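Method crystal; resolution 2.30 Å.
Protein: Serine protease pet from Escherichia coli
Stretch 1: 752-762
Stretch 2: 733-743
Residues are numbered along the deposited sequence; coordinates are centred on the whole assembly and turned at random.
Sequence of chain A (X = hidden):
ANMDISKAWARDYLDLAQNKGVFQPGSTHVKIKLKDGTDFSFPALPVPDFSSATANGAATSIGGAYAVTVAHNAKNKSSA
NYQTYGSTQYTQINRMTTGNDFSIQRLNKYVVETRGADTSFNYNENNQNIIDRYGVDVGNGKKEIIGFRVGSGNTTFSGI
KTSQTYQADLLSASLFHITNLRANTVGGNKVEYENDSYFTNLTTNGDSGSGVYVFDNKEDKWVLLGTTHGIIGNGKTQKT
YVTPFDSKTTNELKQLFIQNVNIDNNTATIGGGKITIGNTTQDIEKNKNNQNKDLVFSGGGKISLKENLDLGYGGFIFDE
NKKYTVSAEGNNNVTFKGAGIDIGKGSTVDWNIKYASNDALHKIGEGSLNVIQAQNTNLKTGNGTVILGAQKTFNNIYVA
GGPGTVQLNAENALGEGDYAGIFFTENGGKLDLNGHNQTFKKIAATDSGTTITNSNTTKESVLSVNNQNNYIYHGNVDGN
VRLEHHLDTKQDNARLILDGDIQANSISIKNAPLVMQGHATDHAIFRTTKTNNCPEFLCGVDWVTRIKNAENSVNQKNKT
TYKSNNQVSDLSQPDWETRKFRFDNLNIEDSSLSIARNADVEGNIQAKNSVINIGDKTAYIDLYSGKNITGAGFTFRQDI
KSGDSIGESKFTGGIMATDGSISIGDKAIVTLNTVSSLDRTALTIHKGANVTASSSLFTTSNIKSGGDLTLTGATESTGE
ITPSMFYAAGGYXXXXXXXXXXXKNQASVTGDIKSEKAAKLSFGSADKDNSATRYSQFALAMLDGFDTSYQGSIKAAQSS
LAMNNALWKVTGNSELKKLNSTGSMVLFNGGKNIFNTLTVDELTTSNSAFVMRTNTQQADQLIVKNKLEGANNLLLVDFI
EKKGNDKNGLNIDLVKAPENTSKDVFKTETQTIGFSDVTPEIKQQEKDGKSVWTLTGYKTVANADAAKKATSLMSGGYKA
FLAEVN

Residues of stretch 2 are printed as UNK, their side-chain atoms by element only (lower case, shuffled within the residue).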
# COMPACT_ATOMS: atom_id res chain seq x y z
N ASP A 752 -0.71 -37.61 9.89
CA ASP A 752 -0.69 -38.36 8.64
C ASP A 752 -0.76 -37.44 7.44
O ASP A 752 -1.19 -36.29 7.54
CB ASP A 752 -1.86 -39.35 8.60
CG ASP A 752 -1.86 -40.31 9.77
OD1 ASP A 752 -0.77 -40.67 10.26
OD2 ASP A 752 -2.95 -40.71 10.22
N ILE A 753 -0.30 -37.92 6.29
CA ILE A 753 -0.45 -37.14 5.07
C ILE A 753 -1.02 -38.01 3.96
O ILE A 753 -0.48 -39.07 3.63
CB ILE A 753 0.88 -36.50 4.62
CG1 ILE A 753 0.80 -36.09 3.15
CG2 ILE A 753 2.03 -37.43 4.83
CD1 ILE A 753 2.00 -35.31 2.68
N LYS A 754 -2.13 -37.56 3.40
CA LYS A 754 -2.83 -38.29 2.37
C LYS A 754 -2.97 -37.42 1.14
O LYS A 754 -2.93 -36.20 1.24
CB LYS A 754 -4.20 -38.75 2.87
CG LYS A 754 -5.19 -37.65 3.00
CD LYS A 754 -6.58 -38.17 3.28
CE LYS A 754 -7.56 -37.01 3.41
NZ LYS A 754 -8.97 -37.48 3.41
N SER A 755 -3.11 -38.06 -0.02
CA SER A 755 -3.23 -37.36 -1.29
C SER A 755 -3.57 -38.33 -2.41
O SER A 755 -3.12 -39.47 -2.39
CB SER A 755 -1.92 -36.65 -1.64
OG SER A 755 -1.93 -36.19 -2.98
N GLU A 756 -4.36 -37.88 -3.38
CA GLU A 756 -4.56 -38.68 -4.57
C GLU A 756 -4.27 -37.91 -5.85
O GLU A 756 -4.72 -38.28 -6.94
CB GLU A 756 -5.98 -39.26 -4.62
CG GLU A 756 -7.09 -38.31 -4.26
CD GLU A 756 -8.40 -39.03 -4.11
OE1 GLU A 756 -9.45 -38.37 -3.99
OE2 GLU A 756 -8.39 -40.29 -4.10
N LYS A 757 -3.49 -36.84 -5.73
CA LYS A 757 -2.95 -36.16 -6.89
C LYS A 757 -1.48 -36.53 -7.09
O LYS A 757 -0.89 -37.22 -6.26
CB LYS A 757 -3.10 -34.64 -6.74
CG LYS A 757 -4.53 -34.17 -6.54
CD LYS A 757 -5.39 -34.43 -7.76
CE LYS A 757 -6.64 -33.56 -7.76
NZ LYS A 757 -7.51 -33.84 -8.94
N ALA A 758 -0.89 -36.05 -8.18
CA ALA A 758 0.54 -36.23 -8.40
C ALA A 758 1.31 -35.18 -7.60
O ALA A 758 1.64 -34.12 -8.12
CB ALA A 758 0.87 -36.14 -9.88
N ALA A 759 1.58 -35.47 -6.33
CA ALA A 759 2.25 -34.49 -5.48
C ALA A 759 3.72 -34.84 -5.31
O ALA A 759 4.18 -35.87 -5.79
CB ALA A 759 1.57 -34.40 -4.12
N LYS A 760 4.47 -33.97 -4.64
CA LYS A 760 5.92 -34.16 -4.54
C LYS A 760 6.46 -33.94 -3.14
O LYS A 760 5.72 -33.56 -2.24
CB LYS A 760 6.63 -33.21 -5.51
CG LYS A 760 6.21 -33.35 -6.97
CD LYS A 760 6.51 -32.06 -7.73
CE LYS A 760 8.02 -31.82 -7.89
NZ LYS A 760 8.62 -32.78 -8.86
N LEU A 761 7.74 -34.25 -2.97
CA LEU A 761 8.55 -33.73 -1.86
C LEU A 761 8.16 -34.31 -0.48
O LEU A 761 7.04 -34.81 -0.33
CB LEU A 761 8.46 -32.19 -1.91
CG LEU A 761 9.32 -31.63 -3.05
CD1 LEU A 761 9.18 -30.13 -3.20
CD2 LEU A 761 10.79 -32.02 -2.87
N SER A 762 9.06 -34.28 0.52
CA SER A 762 10.38 -33.62 0.51
C SER A 762 11.37 -34.13 1.53
O SER A 762 12.55 -34.31 1.22
CB SER A 762 10.22 -32.16 0.84
OG SER A 762 10.04 -32.05 2.24
N UNK A 733 -2.59 -33.84 7.20
CA UNK A 733 -2.56 -32.93 6.07
C UNK A 733 -2.94 -33.67 4.80
O UNK A 733 -2.66 -34.87 4.66
c UNK A 733 0.50 -32.46 7.76
o UNK A 733 0.44 -31.21 7.93
c UNK A 733 -1.19 -32.27 5.91
c UNK A 733 -0.03 -33.04 6.47
o UNK A 733 0.99 -33.26 8.60
N UNK A 734 -3.59 -32.96 3.89
CA UNK A 734 -4.12 -33.53 2.66
C UNK A 734 -3.70 -32.67 1.47
O UNK A 734 -3.83 -31.44 1.50
c UNK A 734 -6.58 -33.61 1.54
c UNK A 734 -5.65 -33.66 2.75
c UNK A 734 -6.21 -34.65 0.51
c UNK A 734 -8.04 -33.77 1.95
N UNK A 735 -3.18 -33.31 0.43
CA UNK A 735 -2.69 -32.59 -0.74
C UNK A 735 -3.67 -32.72 -1.92
O UNK A 735 -4.21 -33.80 -2.17
o UNK A 735 -0.46 -33.13 0.04
c UNK A 735 -0.66 -32.15 -2.14
c UNK A 735 -1.29 -33.08 -1.13
N UNK A 736 -3.88 -31.61 -2.63
CA UNK A 736 -5.06 -31.44 -3.49
C UNK A 736 -4.80 -31.22 -4.98
O UNK A 736 -5.74 -31.18 -5.76
c UNK A 736 -5.89 -30.26 -2.96
c UNK A 736 -6.36 -30.42 -1.54
o UNK A 736 -8.54 -30.82 -0.68
o UNK A 736 -7.70 -32.33 -2.05
c UNK A 736 -7.62 -31.25 -1.42
N UNK A 737 -3.54 -31.07 -5.35
CA UNK A 737 -3.13 -30.84 -6.74
C UNK A 737 -1.72 -31.38 -6.96
O UNK A 737 -1.14 -31.96 -6.05
o UNK A 737 -5.36 -29.62 -8.00
c UNK A 737 -4.56 -28.83 -7.46
o UNK A 737 -4.84 -27.64 -7.23
c UNK A 737 -3.17 -29.33 -7.08
N UNK A 738 -1.16 -31.17 -8.15
CA UNK A 738 0.27 -31.40 -8.34
C UNK A 738 1.07 -30.41 -7.52
O UNK A 738 1.75 -29.54 -8.07
N UNK A 739 1.01 -30.55 -6.20
CA UNK A 739 1.49 -29.53 -5.27
C UNK A 739 2.85 -29.84 -4.65
O UNK A 739 3.53 -30.78 -5.05
c UNK A 739 0.47 -29.34 -4.17
N UNK A 740 3.25 -29.01 -3.69
CA UNK A 740 4.50 -29.22 -2.94
C UNK A 740 4.30 -29.16 -1.43
O UNK A 740 3.73 -28.20 -0.87
o UNK A 740 6.50 -29.60 -5.05
c UNK A 740 5.56 -28.21 -3.34
n UNK A 740 6.17 -27.43 -5.54
c UNK A 740 6.12 -28.47 -4.72
N UNK A 741 4.78 -30.20 -0.77
CA UNK A 741 4.77 -30.27 0.68
C UNK A 741 6.19 -30.60 1.14
O UNK A 741 6.64 -31.75 1.05
c UNK A 741 4.49 -32.51 4.66
c UNK A 741 3.58 -31.78 5.40
c UNK A 741 3.76 -31.31 1.15
c UNK A 741 2.79 -30.75 3.40
c UNK A 741 4.54 -32.36 3.30
c UNK A 741 2.72 -30.90 4.77
c UNK A 741 3.70 -31.47 2.64
N UNK A 742 6.88 -29.58 1.62
CA UNK A 742 8.28 -29.68 1.98
C UNK A 742 8.53 -29.50 3.48
O UNK A 742 8.08 -28.53 4.09
o UNK A 742 8.97 -28.85 -0.21
c UNK A 742 10.60 -28.71 1.56
c UNK A 742 9.12 -28.63 1.20
N UNK A 743 9.25 -30.45 4.07
CA UNK A 743 9.70 -30.32 5.45
C UNK A 743 11.22 -30.47 5.47
O UNK A 743 11.76 -31.37 4.82
c UNK A 743 9.04 -31.36 6.33

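At position 733 three side-chain carbons run in a row, the third bearing two oxygens. Backbone N donates to D752 O at 2.8 Å and O accepts from K754 N at 3.0 Å, so the residue brackets I753, and the second side-chain carbon comes 4.0 Å from I753 CB, on the same sheet face. An acid of this length is glutamate, E733.

Position 734 has four carbons forked at the second. One carbon of the fork lies 3.6 Å from K754 CE, so the aliphatic part of the lysine serves as a hydrophobic neighbour on a shared sheet face. The fork is that of leucine. The CA of L734 also approaches K754 O at 3.2 Å in a CA-H...O contact.

At 735 one carbon carries an oxygen and a second carbon. That second carbon, a methyl, packs 3.7 Å from A759 CB; backbone N gives a hydrogen bond to K754 O at 3.0 Å, while backbone O takes a weak bond from S755 OG at 3.4 Å. A beta-branch of this composition is threonine, T735.

Position 736 again shows three carbons ending in two oxygens, and its CB points away from stretch 1. The backbone makes the contact here, O lying 3.2 Å from K757 CE. This is E736.

Position 737 has two carbons, the second with two oxygens. Its CB points away, yet its end comes nearer, one of the oxygens 4.1 Å from K757 CE; the backbone O sits 3.4 Å from K757 CB. The residue is aspartate, D737.

Position 738 has no side-chain atoms, and it brings its CA to 3.1 Å from A758 O, a CA-H...O contact. It is glycine, G738. A CB would fit there, so this closeness does not by itself demand glycine.

A single carbon at 739 points away, and the backbone O receives a weak hydrogen bond from K760 N at 3.4 Å. One carbon marks alanine, A739.

Position 740 offers two carbons, the second holding one oxygen and one nitrogen. The oxygen lies 3.3 Å from L761 CD1 and 3.6 Å from K760 CD. This is N740, whose ND2 is satisfied elsewhere in the structure.

At 741 one carbon leads to a six-carbon ring. I753 CD1 sits over one face of that ring, 4.2 Å from its centroid, a CH-pi contact. The residue is phenylalanine, F741.

Position 742 repeats the carbon with one oxygen and one carbon. The oxygen is 3.3 Å from L761 CD1, and CA is 3.0 Å from S762 OG; hence T742.

A lone carbon at 743 accompanies a backbone N that donates to S762 OG at 2.6 Å: alanine again, A743.

The rules are layered. Parallel strands register through backbone bonds that depend little on side-chain identity, provided the donor residue has an N-H, and the side chains lie on the two faces of the sheet: I753 CD1 lies over one face of the F741 ring, and L734 leans on K754. Beyond that pairing the cross-stretch bonding is sparse, with a weak bond from K760 N to A739 O, and at the far end, beside the cis peptide before S762, a serine hydroxyl accepts the backbone bond.

Stretch 2 733-743: ELTEDGANFTA
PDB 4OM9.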